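Local coordinates for ARO (armadillo repeats only protein) (Plasmodium falciparum Santa Lucia, PDB 5EWP), which probably acts as a protein-binding armadillo-repeat scaffold in the translocation and attachment of rhoptries to the apical pole of the parasite, at residues F31-I41 with P55-L66; G87-L95 with A106-S114. All coordinates share one frame; numbering follows the deposited sequence.

Interaction 1: F31-I41 with P55-L66; sequences FVNLCSSTCEI and PKTIGALSATQL
E40 and T57 face each other in a single backbone bridge, their CA atoms 4.3 Å apart, while C35 rests on G59, where the end of helix 28-34 meets the first turn of helix 58-70. I41 N gives a straight bond (169°) to K56 O, and I58 N reaches C39 O at 2.8 Å. The bond from G59 N to S37 O is weak. T57 is the N-cap of helix 58-70, its OG1 accepting weakly from A60 N. S37 OG, turned anti to its own N (chi1 176°), closes an ST turn by accepting from C39 N and also bonds D15 of helix 14-25. The bare CA of G59 packs against the L34 and C35 carbonyls, making a CA-H...O contact of 3.3 Å with L34 O. A long non-helical connection thus folds back to set the end of helix 28-34 on the first turns of helix 58-70, consistent with the helix-on-helix stacking of armadillo repeats. Beyond the glycine, S62 OG donates to I58 O from above the carbonyl plane, opposite the face used by S62 N, and presses on L34 CB at 3.3 Å. Q65 CB stands over one face of the F31 ring, 3.9 Å from its centroid in a CH-pi contact, while the forked end of L66 meets F31 CB and, at 3.6 Å through CD1, V32 CG2. Near the bridge, I41 lays CG2 against I58 CD1 (3.6 Å), and its CD1 reaches P55 O and touches L61 CD2. R102 of helix 100-113 donates a hydrogen bond to C35 O through NH1.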
ATOM      1  N   PHE A  31      -0.880 -20.453  -6.709  1.00 17.30           N
ATOM      2  CA  PHE A  31      -1.356 -19.091  -6.969  1.00 19.86           C
ATOM      3  C   PHE A  31      -0.187 -18.156  -7.306  1.00 19.41           C
ATOM      4  O   PHE A  31      -0.273 -17.373  -8.232  1.00 16.22           O
ATOM      5  CB  PHE A  31      -2.136 -18.538  -5.770  1.00 17.46           C
ATOM      6  CG  PHE A  31      -3.585 -18.982  -5.708  1.00 21.56           C
ATOM      7  CD1 PHE A  31      -4.378 -18.983  -6.847  1.00 21.99           C
ATOM      8  CD2 PHE A  31      -4.149 -19.389  -4.505  1.00 19.92           C
ATOM      9  CE1 PHE A  31      -5.708 -19.379  -6.784  1.00 23.73           C
ATOM     10  CE2 PHE A  31      -5.475 -19.795  -4.435  1.00 29.40           C
ATOM     11  CZ  PHE A  31      -6.259 -19.784  -5.580  1.00 21.82           C
ATOM     12  N   VAL A  32       0.909 -18.222  -6.550  1.00 16.12           N
ATOM     13  CA  VAL A  32       2.058 -17.387  -6.881  1.00 16.33           C
ATOM     14  C   VAL A  32       2.601 -17.690  -8.288  1.00 20.50           C
ATOM     15  O   VAL A  32       2.885 -16.773  -9.061  1.00 18.62           O
ATOM     16  CB  VAL A  32       3.166 -17.544  -5.814  1.00 15.38           C
ATOM     17  CG1 VAL A  32       4.431 -16.805  -6.226  1.00 18.67           C
ATOM     18  CG2 VAL A  32       2.655 -16.981  -4.509  1.00 16.91           C
ATOM     19  N   ASN A  33       2.714 -18.974  -8.628  1.00 19.00           N
ATOM     20  CA  ASN A  33       3.181 -19.377  -9.950  1.00 19.47           C
ATOM     21  C   ASN A  33       2.247 -18.904 -11.040  1.00 17.99           C
ATOM     22  O   ASN A  33       2.679 -18.620 -12.162  1.00 22.39           O
ATOM     23  CB  ASN A  33       3.325 -20.899 -10.042  1.00 25.87           C
ATOM     24  CG  ASN A  33       4.383 -21.438  -9.116  1.00 31.42           C
ATOM     25  OD1 ASN A  33       5.320 -20.728  -8.758  1.00 26.54           O
ATOM     26  ND2 ASN A  33       4.244 -22.700  -8.727  1.00 36.65           N
ATOM     27  N   LEU A  34       0.960 -18.839 -10.704  1.00 16.20           N
ATOM     28  CA  LEU A  34      -0.078 -18.451 -11.671  1.00 17.08           C
ATOM     29  C   LEU A  34      -0.176 -16.935 -11.884  1.00 14.96           C
ATOM     30  O   LEU A  34      -0.819 -16.481 -12.828  1.00 16.98           O
ATOM     31  CB  LEU A  34      -1.426 -19.002 -11.212  1.00 18.83           C
ATOM     32  CG  LEU A  34      -1.667 -20.487 -11.463  1.00 18.18           C
ATOM     33  CD1 LEU A  34      -2.956 -20.875 -10.797  1.00 22.79           C
ATOM     34  CD2 LEU A  34      -1.726 -20.765 -12.976  1.00 23.29           C
ATOM     35  N   CYS A  35       0.463 -16.146 -11.020  1.00 18.22           N
ATOM     36  CA  CYS A  35       0.387 -14.695 -11.179  1.00 15.68           C
ATOM     37  C   CYS A  35       0.910 -14.228 -12.539  1.00 20.37           C
ATOM     38  O   CYS A  35       0.484 -13.191 -13.051  1.00 19.85           O
ATOM     39  CB  CYS A  35       1.148 -13.981 -10.064  1.00 16.64           C
ATOM     40  SG  CYS A  35       0.311 -13.970  -8.477  1.00 19.73           S
ATOM     41  N   SER A  36       1.822 -14.993 -13.136  1.00 19.45           N
ATOM     42  CA  SER A  36       2.364 -14.616 -14.442  1.00 27.46           C
ATOM     43  C   SER A  36       1.420 -14.971 -15.607  1.00 23.37           C
ATOM     44  O   SER A  36       1.655 -14.566 -16.743  1.00 27.13           O
ATOM     45  CB  SER A  36       3.732 -15.276 -14.662  1.00 30.51           C
ATOM     46  OG  SER A  36       3.629 -16.688 -14.640  1.00 34.76           O
ATOM     47  N   SER A  37       0.362 -15.728 -15.330  1.00 19.35           N
ATOM     48  CA  SER A  37      -0.540 -16.155 -16.393  1.00 25.90           C
ATOM     49  C   SER A  37      -1.204 -14.974 -17.079  1.00 27.40           C
ATOM     50  O   SER A  37      -1.717 -14.080 -16.418  1.00 21.68           O
ATOM     51  CB  SER A  37      -1.624 -17.092 -15.864  1.00 21.10           C
ATOM     52  OG  SER A  37      -2.519 -17.394 -16.924  1.00 23.91           O
ATOM     53  N   THR A  38      -1.176 -14.974 -18.408  1.00 25.05           N
ATOM     54  CA  THR A  38      -1.857 -13.960 -19.202  1.00 32.71           C
ATOM     55  C   THR A  38      -3.160 -14.502 -19.794  1.00 27.27           C
ATOM     56  O   THR A  38      -3.776 -13.869 -20.653  1.00 24.78           O
ATOM     57  CB  THR A  38      -0.950 -13.438 -20.337  1.00 34.00           C
ATOM     58  OG1 THR A  38      -0.665 -14.505 -21.247  1.00 30.48           O
ATOM     59  CG2 THR A  38       0.353 -12.910 -19.755  1.00 34.49           C
ATOM     60  N   CYS A  39      -3.580 -15.678 -19.330  1.00 22.88           N
ATOM     61  CA  CYS A  39      -4.815 -16.292 -19.808  1.00 24.55           C
ATOM     62  C   CYS A  39      -6.026 -15.398 -19.492  1.00 22.49           C
ATOM     63  O   CYS A  39      -6.292 -15.102 -18.327  1.00 21.83           O
ATOM     64  CB  CYS A  39      -4.978 -17.683 -19.178  1.00 22.53           C
ATOM     65  SG  CYS A  39      -6.423 -18.565 -19.695  1.00 29.71           S
ATOM     66  N   GLU A  40      -6.732 -14.939 -20.526  1.00 19.58           N
ATOM     67  CA  GLU A  40      -7.862 -14.029 -20.338  1.00 18.41           C
ATOM     68  C   GLU A  40      -9.011 -14.742 -19.639  1.00 29.40           C
ATOM     69  O   GLU A  40      -9.223 -15.937 -19.844  1.00 24.50           O
ATOM     70  CB  GLU A  40      -8.316 -13.444 -21.688  1.00 21.89           C
ATOM     71  CG  GLU A  40      -7.298 -12.456 -22.266  1.00 26.12           C
ATOM     72  CD  GLU A  40      -7.722 -11.835 -23.592  1.00 31.42           C
ATOM     73  OE1 GLU A  40      -8.824 -12.158 -24.083  1.00 27.89           O
ATOM     74  OE2 GLU A  40      -6.938 -11.017 -24.134  1.00 33.30           O
ATOM     75  N   ILE A  41      -9.736 -14.019 -18.791  1.00 25.73           N
ATOM     76  CA  ILE A  41     -10.955 -14.561 -18.202  1.00 30.36           C
ATOM     77  C   ILE A  41     -12.155 -13.721 -18.627  1.00 32.93           C
ATOM     78  O   ILE A  41     -11.996 -12.620 -19.161  1.00 31.31           O
ATOM     79  CB  ILE A  41     -10.883 -14.625 -16.666  1.00 24.55           C
ATOM     80  CG1 ILE A  41     -10.700 -13.229 -16.067  1.00 25.16           C
ATOM     81  CG2 ILE A  41      -9.726 -15.512 -16.229  1.00 24.89           C
ATOM     82  CD1 ILE A  41     -10.583 -13.229 -14.542  1.00 26.34           C
ATOM     83  N   PRO A  55     -10.020  -8.106 -12.156  1.00 18.71           N
ATOM     84  CA  PRO A  55      -9.029  -8.978 -12.802  1.00 20.52           C
ATOM     85  C   PRO A  55      -9.457  -9.349 -14.218  1.00 18.90           C
ATOM     86  O   PRO A  55     -10.624  -9.692 -14.418  1.00 19.41           O
ATOM     87  CB  PRO A  55      -8.988 -10.202 -11.879  1.00 22.07           C
ATOM     88  CG  PRO A  55      -9.296  -9.625 -10.519  1.00 23.18           C
ATOM     89  CD  PRO A  55     -10.344  -8.555 -10.790  1.00 25.87           C
ATOM     90  N   LYS A  56      -8.538  -9.249 -15.175  1.00 17.12           N
ATOM     91  CA  LYS A  56      -8.863  -9.526 -16.569  1.00 22.96           C
ATOM     92  C   LYS A  56      -8.169 -10.786 -17.068  1.00 23.99           C
ATOM     93  O   LYS A  56      -8.444 -11.271 -18.181  1.00 19.26           O
ATOM     94  CB  LYS A  56      -8.480  -8.326 -17.455  1.00 21.93           C
ATOM     95  CG  LYS A  56      -9.186  -7.027 -17.057  1.00 29.07           C
ATOM     96  CD  LYS A  56      -9.010  -5.893 -18.086  1.00 26.98           C
ATOM     97  CE  LYS A  56      -7.629  -5.890 -18.741  1.00 29.23           C
ATOM     98  NZ  LYS A  56      -6.602  -5.068 -18.025  1.00 30.88           N
ATOM     99  N   THR A  57      -7.285 -11.319 -16.231  1.00 21.33           N
ATOM    100  CA  THR A  57      -6.521 -12.533 -16.531  1.00 17.97           C
ATOM    101  C   THR A  57      -6.410 -13.428 -15.312  1.00 19.60           C
ATOM    102  O   THR A  57      -6.607 -12.977 -14.184  1.00 17.73           O
ATOM    103  CB  THR A  57      -5.083 -12.227 -17.015  1.00 21.34           C
ATOM    104  OG1 THR A  57      -4.423 -11.419 -16.033  1.00 18.44           O
ATOM    105  CG2 THR A  57      -5.070 -11.500 -18.360  1.00 21.43           C
ATOM    106  N   ILE A  58      -6.056 -14.693 -15.531  1.00 20.65           N
ATOM    107  CA  ILE A  58      -5.820 -15.613 -14.427  1.00 18.12           C
ATOM    108  C   ILE A  58      -4.708 -15.067 -13.515  1.00 19.21           C
ATOM    109  O   ILE A  58      -4.753 -15.233 -12.293  1.00 17.59           O
ATOM    110  CB  ILE A  58      -5.460 -17.020 -14.953  1.00 19.43           C
ATOM    111  CG1 ILE A  58      -6.704 -17.691 -15.528  1.00 22.99           C
ATOM    112  CG2 ILE A  58      -4.869 -17.893 -13.862  1.00 14.65           C
ATOM    113  CD1 ILE A  58      -7.759 -17.977 -14.487  1.00 24.37           C
ATOM    114  N   GLY A  59      -3.730 -14.394 -14.112  1.00 19.23           N
ATOM    115  CA  GLY A  59      -2.643 -13.791 -13.348  1.00 17.71           C
ATOM    116  C   GLY A  59      -3.131 -12.790 -12.313  1.00 19.45           C
ATOM    117  O   GLY A  59      -2.790 -12.875 -11.132  1.00 16.89           O
ATOM    118  N   ALA A  60      -3.947 -11.831 -12.741  1.00 16.76           N
ATOM    119  CA  ALA A  60      -4.483 -10.857 -11.798  1.00 16.18           C
ATOM    120  C   ALA A  60      -5.457 -11.502 -10.805  1.00 19.93           C
ATOM    121  O   ALA A  60      -5.541 -11.091  -9.648  1.00 17.12           O
ATOM    122  CB  ALA A  60      -5.160  -9.726 -12.541  1.00 18.52           C
ATOM    123  N   LEU A  61      -6.198 -12.505 -11.261  1.00 14.86           N
ATOM    124  CA  LEU A  61      -7.141 -13.193 -10.393  1.00 12.36           C
ATOM    125  C   LEU A  61      -6.421 -13.966  -9.282  1.00 14.36           C
ATOM    126  O   LEU A  61      -6.886 -14.042  -8.144  1.00 14.10           O
ATOM    127  CB  LEU A  61      -7.993 -14.137 -11.221  1.00 17.47           C
ATOM    128  CG  LEU A  61      -9.175 -14.780 -10.501  1.00 17.97           C
ATOM    129  CD1 LEU A  61     -10.145 -13.732  -9.981  1.00 22.11           C
ATOM    130  CD2 LEU A  61      -9.853 -15.738 -11.466  1.00 18.39           C
ATOM    131  N   SER A  62      -5.274 -14.541  -9.633  1.00 15.34           N
ATOM    132  CA  SER A  62      -4.466 -15.299  -8.682  1.00 16.18           C
ATOM    133  C   SER A  62      -3.878 -14.359  -7.636  1.00 14.91           C
ATOM    134  O   SER A  62      -3.887 -14.663  -6.446  1.00 16.50           O
ATOM    135  CB  SER A  62      -3.365 -16.055  -9.419  1.00 14.52           C
ATOM    136  OG  SER A  62      -3.921 -17.044 -10.287  1.00 18.42           O
ATOM    137  N   ALA A  63      -3.388 -13.208  -8.082  1.00 15.48           N
ATOM    138  CA  ALA A  63      -2.902 -12.177  -7.167  1.00 13.37           C
ATOM    139  C   ALA A  63      -4.026 -11.757  -6.215  1.00 12.57           C
ATOM    140  O   ALA A  63      -3.791 -11.531  -5.026  1.00 14.88           O
ATOM    141  CB  ALA A  63      -2.361 -10.975  -7.942  1.00 15.95           C
ATOM    142  N   THR A  64      -5.253 -11.666  -6.737  1.00 15.15           N
ATOM    143  CA  THR A  64      -6.386 -11.296  -5.900  1.00 14.27           C
ATOM    144  C   THR A  64      -6.689 -12.387  -4.845  1.00 15.47           C
ATOM    145  O   THR A  64      -6.948 -12.079  -3.690  1.00 17.11           O
ATOM    146  CB  THR A  64      -7.630 -11.009  -6.755  1.00 16.34           C
ATOM    147  OG1 THR A  64      -7.306  -9.985  -7.710  1.00 18.55           O
ATOM    148  CG2 THR A  64      -8.770 -10.543  -5.881  1.00 19.67           C
ATOM    149  N   GLN A  65      -6.635 -13.659  -5.225  1.00 15.30           N
ATOM    150  CA  GLN A  65      -6.886 -14.714  -4.240  1.00 14.89           C
ATOM    151  C   GLN A  65      -5.808 -14.713  -3.163  1.00 15.54           C
ATOM    152  O   GLN A  65      -6.096 -14.984  -1.994  1.00 16.39           O
ATOM    153  CB  GLN A  65      -6.950 -16.092  -4.891  1.00 14.43           C
ATOM    154  CG  GLN A  65      -8.089 -16.239  -5.918  1.00 26.52           C
ATOM    155  CD  GLN A  65      -9.474 -15.938  -5.346  1.00 34.84           C
ATOM    156  OE1 GLN A  65     -10.323 -15.384  -6.041  1.00 43.58           O
ATOM    157  NE2 GLN A  65      -9.706 -16.304  -4.089  1.00 26.83           N
ATOM    158  N   LEU A  66      -4.570 -14.412  -3.554  1.00 16.49           N
ATOM    159  CA  LEU A  66      -3.476 -14.325  -2.580  1.00 17.87           C
ATOM    160  C   LEU A  66      -3.723 -13.164  -1.614  1.00 19.16           C
ATOM    161  O   LEU A  66      -3.495 -13.289  -0.405  1.00 15.40           O
ATOM    162  CB  LEU A  66      -2.126 -14.168  -3.291  1.00 13.83           C
ATOM    163  CG  LEU A  66      -1.608 -15.449  -3.949  1.00 16.83           C
ATOM    164  CD1 LEU A  66      -0.468 -15.172  -4.940  1.00 16.60           C
ATOM    165  CD2 LEU A  66      -1.192 -16.494  -2.900  1.00 18.26           C
TER

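Interaction 2: G87-L95 with A106-S114; sequences GIAVFINLL and AVVALSFLS
F91 turns one face of its ring to the methyl of A109, whose CB lies 3.7 Å from the ring centroid and 16° off the normal, a CH-pi contact displaced toward the CZ and CE2 rim. A chi1 of -67°, which sets CG anti to the carbonyl carbon, sends the ring off helix 87-95 toward A109 and L113. There it sits as a knob in a hole formed by A106, A109, L110 and L113. L113 crosses the phenylalanine side chain at about a right angle and brings CD1 to CE2 of F91 at 3.7 Å; L110 meets it nearer the root, CG against F91 CB. The two helices run at 143° with axes 9.2 Å apart, consistent with the successive, roughly antiparallel helices of an armadillo repeat protein, and the apolar seam between them is largely buried. The backbones are nearest at F91 and A106, whose CA atoms are 5.0 Å apart; A106 CB lies 3.4 Å from F91 O and also touches L94 CB. L95 straddles the next part of the seam with its two methyls. CD1 meets L110 CD1 tip to tip at 3.7 Å, whereas CD2 rests on A106 CB and on CG2 of V107, whose side chain it crosses at about a right angle. Toward the start of helix 87-95, I88 CG2 approaches L110 CD2 more loosely, at 4.2 Å. M124 of helix 118-126 packs on I88, L110 and L113.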
ATOM      1  N   GLY A  87       6.172 -14.918  -3.128  1.00 17.41           N
ATOM      2  CA  GLY A  87       5.113 -14.003  -3.534  1.00 16.41           C
ATOM      3  C   GLY A  87       5.522 -12.534  -3.633  1.00 15.59           C
ATOM      4  O   GLY A  87       5.050 -11.812  -4.501  1.00 15.62           O
ATOM      5  N   ILE A  88       6.398 -12.064  -2.751  1.00 14.05           N
ATOM      6  CA  ILE A  88       6.645 -10.626  -2.722  1.00 11.67           C
ATOM      7  C   ILE A  88       7.362 -10.160  -3.992  1.00 14.04           C
ATOM      8  O   ILE A  88       6.993  -9.139  -4.571  1.00 14.88           O
ATOM      9  CB  ILE A  88       7.434 -10.220  -1.439  1.00 12.69           C
ATOM     10  CG1 ILE A  88       6.503 -10.343  -0.228  1.00 17.93           C
ATOM     11  CG2 ILE A  88       7.957  -8.786  -1.555  1.00 12.94           C
ATOM     12  CD1 ILE A  88       7.200 -10.179   1.138  1.00 22.54           C
ATOM     13  N   ALA A  89       8.366 -10.918  -4.447  1.00 14.62           N
ATOM     14  CA  ALA A  89       9.050 -10.574  -5.703  1.00 17.60           C
ATOM     15  C   ALA A  89       8.077 -10.615  -6.888  1.00 15.94           C
ATOM     16  O   ALA A  89       8.121  -9.771  -7.774  1.00 16.40           O
ATOM     17  CB  ALA A  89      10.219 -11.521  -5.955  1.00 19.12           C
ATOM     18  N   VAL A  90       7.185 -11.591  -6.856  1.00 15.16           N
ATOM     19  CA  VAL A  90       6.187 -11.750  -7.905  1.00 13.58           C
ATOM     20  C   VAL A  90       5.221 -10.554  -7.937  1.00 17.69           C
ATOM     21  O   VAL A  90       4.906 -10.038  -9.007  1.00 19.31           O
ATOM     22  CB  VAL A  90       5.436 -13.071  -7.727  1.00 14.99           C
ATOM     23  CG1 VAL A  90       4.207 -13.127  -8.624  1.00 18.29           C
ATOM     24  CG2 VAL A  90       6.369 -14.248  -8.031  1.00 22.16           C
ATOM     25  N   PHE A  91       4.775 -10.086  -6.773  1.00 13.40           N
ATOM     26  CA  PHE A  91       3.912  -8.903  -6.726  1.00 17.64           C
ATOM     27  C   PHE A  91       4.652  -7.646  -7.191  1.00 17.50           C
ATOM     28  O   PHE A  91       4.078  -6.789  -7.857  1.00 12.45           O
ATOM     29  CB  PHE A  91       3.353  -8.673  -5.313  1.00 12.13           C
ATOM     30  CG  PHE A  91       2.393  -9.736  -4.867  1.00 17.80           C
ATOM     31  CD1 PHE A  91       1.377 -10.163  -5.712  1.00 18.59           C
ATOM     32  CD2 PHE A  91       2.499 -10.302  -3.605  1.00 15.80           C
ATOM     33  CE1 PHE A  91       0.484 -11.145  -5.303  1.00 23.50           C
ATOM     34  CE2 PHE A  91       1.609 -11.289  -3.196  1.00 15.66           C
ATOM     35  CZ  PHE A  91       0.608 -11.708  -4.046  1.00 15.51           C
ATOM     36  N   ILE A  92       5.927  -7.509  -6.833  1.00 16.94           N
ATOM     37  CA  ILE A  92       6.658  -6.324  -7.277  1.00 15.99           C
ATOM     38  C   ILE A  92       6.758  -6.308  -8.800  1.00 15.27           C
ATOM     39  O   ILE A  92       6.638  -5.260  -9.437  1.00 20.21           O
ATOM     40  CB  ILE A  92       8.055  -6.251  -6.622  1.00 16.58           C
ATOM     41  CG1 ILE A  92       7.870  -5.951  -5.131  1.00 13.24           C
ATOM     42  CG2 ILE A  92       8.886  -5.150  -7.267  1.00 24.29           C
ATOM     43  CD1 ILE A  92       9.140  -6.080  -4.277  1.00 14.03           C
ATOM     44  N   ASN A  93       6.885  -7.489  -9.386  1.00 13.29           N
ATOM     45  CA  ASN A  93       6.871  -7.591 -10.837  1.00 17.07           C
ATOM     46  C   ASN A  93       5.530  -7.134 -11.419  1.00 21.26           C
ATOM     47  O   ASN A  93       5.479  -6.492 -12.473  1.00 17.86           O
ATOM     48  CB  ASN A  93       7.160  -9.024 -11.262  1.00 21.74           C
ATOM     49  CG  ASN A  93       7.414  -9.143 -12.733  1.00 39.31           C
ATOM     50  OD1 ASN A  93       8.213  -8.391 -13.292  1.00 45.72           O
ATOM     51  ND2 ASN A  93       6.738 -10.084 -13.379  1.00 41.32           N
ATOM     52  N   LEU A  94       4.438  -7.456 -10.732  1.00 17.30           N
ATOM     53  CA  LEU A  94       3.111  -7.027 -11.207  1.00 17.87           C
ATOM     54  C   LEU A  94       2.966  -5.498 -11.116  1.00 18.33           C
ATOM     55  O   LEU A  94       2.259  -4.880 -11.901  1.00 15.16           O
ATOM     56  CB  LEU A  94       2.012  -7.721 -10.401  1.00 16.27           C
ATOM     57  CG  LEU A  94       1.739  -9.209 -10.633  1.00 22.12           C
ATOM     58  CD1 LEU A  94       0.540  -9.659  -9.797  1.00 23.06           C
ATOM     59  CD2 LEU A  94       1.454  -9.450 -12.079  1.00 27.55           C
ATOM     60  N   LEU A  95       3.664  -4.881 -10.173  1.00 17.57           N
ATOM     61  CA  LEU A  95       3.629  -3.428 -10.042  1.00 17.38           C
ATOM     62  C   LEU A  95       4.181  -2.732 -11.287  1.00 18.40           C
ATOM     63  O   LEU A  95       3.893  -1.563 -11.531  1.00 19.92           O
ATOM     64  CB  LEU A  95       4.425  -2.983  -8.806  1.00 15.93           C
ATOM     65  CG  LEU A  95       3.832  -3.406  -7.462  1.00 11.57           C
ATOM     66  CD1 LEU A  95       4.769  -2.988  -6.319  1.00 13.64           C
ATOM     67  CD2 LEU A  95       2.455  -2.787  -7.261  1.00 16.40           C
ATOM     68  N   ALA A 106      -1.671  -6.307  -6.930  1.00 11.39           N
ATOM     69  CA  ALA A 106      -0.366  -6.345  -6.256  1.00 11.47           C
ATOM     70  C   ALA A 106      -0.295  -5.368  -5.091  1.00 16.10           C
ATOM     71  O   ALA A 106       0.236  -5.697  -4.035  1.00 15.39           O
ATOM     72  CB  ALA A 106       0.777  -6.049  -7.273  1.00 12.85           C
ATOM     73  N   VAL A 107      -0.818  -4.164  -5.278  1.00 11.02           N
ATOM     74  CA  VAL A 107      -0.864  -3.195  -4.191  1.00 15.25           C
ATOM     75  C   VAL A 107      -1.723  -3.706  -3.032  1.00 16.10           C
ATOM     76  O   VAL A 107      -1.305  -3.647  -1.874  1.00 11.97           O
ATOM     77  CB  VAL A 107      -1.408  -1.834  -4.683  1.00 14.62           C
ATOM     78  CG1 VAL A 107      -1.782  -0.940  -3.509  1.00 11.43           C
ATOM     79  CG2 VAL A 107      -0.370  -1.153  -5.574  1.00 16.70           C
ATOM     80  N   VAL A 108      -2.916  -4.215  -3.339  1.00 15.04           N
ATOM     81  CA  VAL A 108      -3.764  -4.767  -2.280  1.00 11.32           C
ATOM     82  C   VAL A 108      -3.051  -5.912  -1.535  1.00  9.74           C
ATOM     83  O   VAL A 108      -3.013  -5.914  -0.291  1.00 15.13           O
ATOM     84  CB  VAL A 108      -5.110  -5.268  -2.839  1.00 14.59           C
ATOM     85  CG1 VAL A 108      -5.900  -6.003  -1.742  1.00 15.99           C
ATOM     86  CG2 VAL A 108      -5.903  -4.085  -3.407  1.00 12.68           C
ATOM     87  N   ALA A 109      -2.461  -6.851  -2.275  1.00 11.87           N
ATOM     88  CA  ALA A 109      -1.751  -7.981  -1.640  1.00 13.69           C
ATOM     89  C   ALA A 109      -0.622  -7.491  -0.744  1.00 14.52           C
ATOM     90  O   ALA A 109      -0.505  -7.914   0.408  1.00 13.28           O
ATOM     91  CB  ALA A 109      -1.181  -8.945  -2.681  1.00 14.25           C
ATOM     92  N   LEU A 110       0.212  -6.616  -1.284  1.00 11.57           N
ATOM     93  CA  LEU A 110       1.370  -6.124  -0.524  1.00 13.76           C
ATOM     94  C   LEU A 110       0.936  -5.330   0.695  1.00 15.71           C
ATOM     95  O   LEU A 110       1.580  -5.396   1.743  1.00 15.01           O
ATOM     96  CB  LEU A 110       2.282  -5.278  -1.423  1.00 12.08           C
ATOM     97  CG  LEU A 110       3.042  -6.083  -2.490  1.00 13.98           C
ATOM     98  CD1 LEU A 110       3.647  -5.155  -3.511  1.00 14.03           C
ATOM     99  CD2 LEU A 110       4.152  -6.940  -1.857  1.00 12.18           C
ATOM    100  N   SER A 111      -0.160  -4.586   0.588  1.00 16.81           N
ATOM    101  CA  SER A 111      -0.587  -3.798   1.739  1.00 15.97           C
ATOM    102  C   SER A 111      -1.008  -4.716   2.886  1.00 19.90           C
ATOM    103  O   SER A 111      -0.641  -4.469   4.030  1.00 17.75           O
ATOM    104  CB  SER A 111      -1.714  -2.829   1.371  1.00 17.70           C
ATOM    105  OG  SER A 111      -2.893  -3.511   0.999  1.00 22.31           O
ATOM    106  N   PHE A 112      -1.743  -5.789   2.594  1.00 14.70           N
ATOM    107  CA  PHE A 112      -2.076  -6.753   3.647  1.00 13.19           C
ATOM    108  C   PHE A 112      -0.857  -7.519   4.158  1.00 13.75           C
ATOM    109  O   PHE A 112      -0.762  -7.819   5.352  1.00 15.98           O
ATOM    110  CB  PHE A 112      -3.119  -7.755   3.166  1.00 17.92           C
ATOM    111  CG  PHE A 112      -4.509  -7.189   3.143  1.00 20.82           C
ATOM    112  CD1 PHE A 112      -5.116  -6.767   4.321  1.00 22.43           C
ATOM    113  CD2 PHE A 112      -5.200  -7.073   1.954  1.00 18.47           C
ATOM    114  CE1 PHE A 112      -6.397  -6.233   4.306  1.00 27.20           C
ATOM    115  CE2 PHE A 112      -6.491  -6.550   1.931  1.00 25.00           C
ATOM    116  CZ  PHE A 112      -7.080  -6.124   3.110  1.00 25.11           C
ATOM    117  N   LEU A 113       0.056  -7.864   3.256  1.00 12.21           N
ATOM    118  CA  LEU A 113       1.239  -8.625   3.653  1.00 15.87           C
ATOM    119  C   LEU A 113       2.140  -7.811   4.566  1.00 11.98           C
ATOM    120  O   LEU A 113       2.949  -8.376   5.318  1.00 13.82           O
ATOM    121  CB  LEU A 113       2.026  -9.083   2.425  1.00 10.55           C
ATOM    122  CG  LEU A 113       1.348 -10.184   1.598  1.00 16.37           C
ATOM    123  CD1 LEU A 113       2.109 -10.314   0.312  1.00 18.78           C
ATOM    124  CD2 LEU A 113       1.372 -11.488   2.375  1.00 13.21           C
ATOM    125  N   SER A 114       2.013  -6.492   4.493  1.00  9.83           N
ATOM    126  CA  SER A 114       2.882  -5.609   5.288  1.00 13.50           C
ATOM    127  C   SER A 114       2.353  -5.406   6.704  1.00 16.32           C
ATOM    128  O   SER A 114       3.026  -4.795   7.540  1.00 17.91           O
ATOM    129  CB  SER A 114       3.058  -4.253   4.610  1.00 14.96           C
ATOM    130  OG  SER A 114       1.884  -3.456   4.725  1.00 19.04           O
TER

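In the fold
From the N terminus, the chain passes through helix 28-34 and the loop after it; interaction 1 then closes a non-helical excursion of 13 residues by bringing 55-66 back onto 31-41. Helix 77-84 leads on to interaction 2, which closes a second, 10-residue connection that includes the start of helix 100-113. The two contacts are in series, neither nested nor crossed, with centres about 13 Å apart. They also touch: V90 packs on V32 and C35, L94 on A63, and F91 on L66. Helix 87-95 thus lies against both segments of interaction 1, joining the N-terminal helices to helices 100-113 and 118-126 in one continuous stack.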